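Local coordinates for Sensory/regulatory protein rpfC (Xanthomonas campestris pv. campestris, PDB 3M6M) that probably takes part in signal transduction by phosphotransfer, through a CheY-type receiver domain that binds magnesium, at residues D[19-24]-D[63-68]. Sequence-based numbering, arbitrary orientation.
Sequences VADDHE and IVDLHM. With MG (magnesium ion), chain T.
Asp22 and Asp65 meet at a magnesium ion, each lending one carboxylate oxygen: OD1 of Asp22 binds the metal at 2.5 Å and OD2 of Asp65 at 2.3 Å. The backbone O of His67 is the third protein ligand; this residue binds through its main chain, its imidazole taking no part in the coordination. The two carboxylates lie nearly coplanar, and the cation lets Asp22 OD1 and Asp65 OD2 approach to 2.9 Å although both are acceptors. Asp22 reaches the ion with CG between its backbone N and carbonyl carbon (chi1 56°). Asp21, by contrast, stacks its carboxylate on that of Asp65, OD2 lying 3.3 Å from Asp65 CG; NZ of Lys119 forms salt bridges with Asp21 OD2 and Asp65 OD1 and probably offsets the repulsion. OD1 of Asp21 uses its anti lone pair to accept from His23 N in an Asx turn, just ahead of helix 24-35. This acidic cluster at the carboxyl ends of parallel strands 16-20 and 61-65 is the hallmark of the receiver fold, in which the aspartate at the Asp65 position is, as in relatives, probably phosphorylated. Behind it, Ala20 N donates to Ile63 O (2.9 Å) and Asp65 N to Ala20 O (2.8 Å). Small Ala20 sets CB against Val64 CG2, while the unbranched side chain of Met68 brings CG to 3.4 Å from Asp22 OD1. On the face opposite Ala20 and Val64, branched Val19 and Ile63 pack together, Val19 CG2 meeting Ile63 CD1 at 4.3 Å.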
loop_
_atom_site.group_PDB
_atom_site.type_symbol
_atom_site.label_atom_id
_atom_site.label_comp_id
_atom_site.label_asym_id
_atom_site.label_seq_id
_atom_site.Cartn_x
_atom_site.Cartn_y
_atom_site.Cartn_z
ATOM N N VAL D 19 -38.854 -5.942 21.494
ATOM C CA VAL D 19 -37.953 -5.568 22.581
ATOM C C VAL D 19 -37.182 -6.783 23.093
ATOM O O VAL D 19 -37.763 -7.847 23.314
ATOM C CB VAL D 19 -38.723 -4.895 23.752
ATOM C CG1 VAL D 19 -37.770 -4.486 24.864
ATOM C CG2 VAL D 19 -39.502 -3.681 23.262
ATOM N N ALA D 20 -35.874 -6.612 23.274
ATOM C CA ALA D 20 -35.026 -7.661 23.834
ATOM C C ALA D 20 -34.218 -7.170 25.036
ATOM O O ALA D 20 -33.464 -6.200 24.939
ATOM C CB ALA D 20 -34.104 -8.236 22.769
ATOM N N ASP D 21 -34.398 -7.851 26.165
ATOM C CA ASP D 21 -33.612 -7.623 27.376
ATOM C C ASP D 21 -33.624 -8.894 28.216
ATOM O O ASP D 21 -34.666 -9.542 28.354
ATOM C CB ASP D 21 -34.170 -6.447 28.183
ATOM C CG ASP D 21 -33.206 -5.963 29.250
ATOM O OD1 ASP D 21 -32.912 -6.728 30.196
ATOM O OD2 ASP D 21 -32.751 -4.805 29.153
ATOM N N ASP D 22 -32.467 -9.242 28.777
ATOM C CA ASP D 22 -32.322 -10.490 29.532
ATOM C C ASP D 22 -32.957 -10.462 30.928
ATOM O O ASP D 22 -33.184 -11.514 31.528
ATOM C CB ASP D 22 -30.851 -10.936 29.599
ATOM C CG ASP D 22 -29.933 -9.876 30.183
ATOM O OD1 ASP D 22 -29.907 -8.742 29.659
ATOM O OD2 ASP D 22 -29.219 -10.186 31.158
ATOM N N HIS D 23 -33.246 -9.263 31.432
ATOM C CA HIS D 23 -33.896 -9.110 32.735
ATOM C C HIS D 23 -35.393 -8.837 32.606
ATOM O O HIS D 23 -35.818 -8.031 31.773
ATOM C CB HIS D 23 -33.208 -8.023 33.566
ATOM C CG HIS D 23 -31.877 -8.441 34.109
ATOM N ND1 HIS D 23 -30.686 -8.121 33.492
ATOM C CD2 HIS D 23 -31.549 -9.169 35.203
ATOM C CE1 HIS D 23 -29.682 -8.627 34.187
ATOM N NE2 HIS D 23 -30.179 -9.268 35.229
ATOM N N GLU D 24 -36.177 -9.518 33.441
ATOM C CA GLU D 24 -37.640 -9.441 33.418
ATOM C C GLU D 24 -38.173 -8.034 33.690
ATOM O O GLU D 24 -39.072 -7.563 32.992
ATOM C CB GLU D 24 -38.241 -10.442 34.415
ATOM C CG GLU D 24 -39.764 -10.574 34.352
ATOM C CD GLU D 24 -40.312 -11.593 35.340
ATOM O OE1 GLU D 24 -39.929 -12.781 35.253
ATOM O OE2 GLU D 24 -41.138 -11.208 36.199
ATOM N N ILE D 63 -35.949 -2.601 19.719
ATOM C CA ILE D 63 -35.206 -2.070 20.859
ATOM C C ILE D 63 -34.442 -3.206 21.529
ATOM O O ILE D 63 -35.046 -4.132 22.075
ATOM C CB ILE D 63 -36.127 -1.381 21.897
ATOM C CG1 ILE D 63 -37.035 -0.347 21.219
ATOM C CG2 ILE D 63 -35.288 -0.737 22.998
ATOM C CD1 ILE D 63 -38.129 0.216 22.115
ATOM N N VAL D 64 -33.114 -3.130 21.478
ATOM C CA VAL D 64 -32.257 -4.188 22.008
ATOM C C VAL D 64 -31.397 -3.722 23.190
ATOM O O VAL D 64 -30.873 -2.607 23.192
ATOM C CB VAL D 64 -31.375 -4.828 20.889
ATOM C CG1 VAL D 64 -30.261 -3.881 20.432
ATOM C CG2 VAL D 64 -30.803 -6.164 21.345
ATOM N N ASP D 65 -31.277 -4.584 24.196
ATOM C CA ASP D 65 -30.358 -4.367 25.307
ATOM C C ASP D 65 -28.957 -4.743 24.846
ATOM O O ASP D 65 -28.759 -5.807 24.251
ATOM C CB ASP D 65 -30.775 -5.215 26.515
ATOM C CG ASP D 65 -29.818 -5.087 27.694
ATOM O OD1 ASP D 65 -29.261 -3.990 27.922
ATOM O OD2 ASP D 65 -29.634 -6.095 28.409
ATOM N N LEU D 66 -27.991 -3.868 25.112
ATOM C CA LEU D 66 -26.616 -4.100 24.679
ATOM C C LEU D 66 -25.993 -5.321 25.346
ATOM O O LEU D 66 -25.443 -6.183 24.663
ATOM C CB LEU D 66 -25.742 -2.860 24.894
ATOM C CG LEU D 66 -24.261 -2.931 24.487
ATOM C CD1 LEU D 66 -24.068 -3.315 23.016
ATOM C CD2 LEU D 66 -23.563 -1.614 24.794
ATOM N N HIS D 67 -26.085 -5.399 26.670
ATOM C CA HIS D 67 -25.429 -6.481 27.398
ATOM C C HIS D 67 -26.374 -7.600 27.818
ATOM O O HIS D 67 -27.151 -7.466 28.767
ATOM C CB HIS D 67 -24.608 -5.939 28.570
ATOM C CG HIS D 67 -23.426 -5.131 28.137
ATOM N ND1 HIS D 67 -23.374 -3.760 28.261
ATOM C CD2 HIS D 67 -22.261 -5.501 27.554
ATOM C CE1 HIS D 67 -22.221 -3.320 27.788
ATOM N NE2 HIS D 67 -21.528 -4.356 27.349
ATOM N N MET D 68 -26.296 -8.697 27.073
ATOM C CA MET D 68 -27.048 -9.916 27.344
ATOM C C MET D 68 -26.082 -11.089 27.212
ATOM O O MET D 68 -25.147 -11.020 26.416
ATOM C CB MET D 68 -28.201 -10.078 26.346
ATOM C CG MET D 68 -29.236 -8.954 26.367
ATOM S SD MET D 68 -30.551 -9.133 25.137
ATOM C CE MET D 68 -29.626 -8.966 23.611
HETATM MG MG MG T . -28.566 -6.712 30.399
#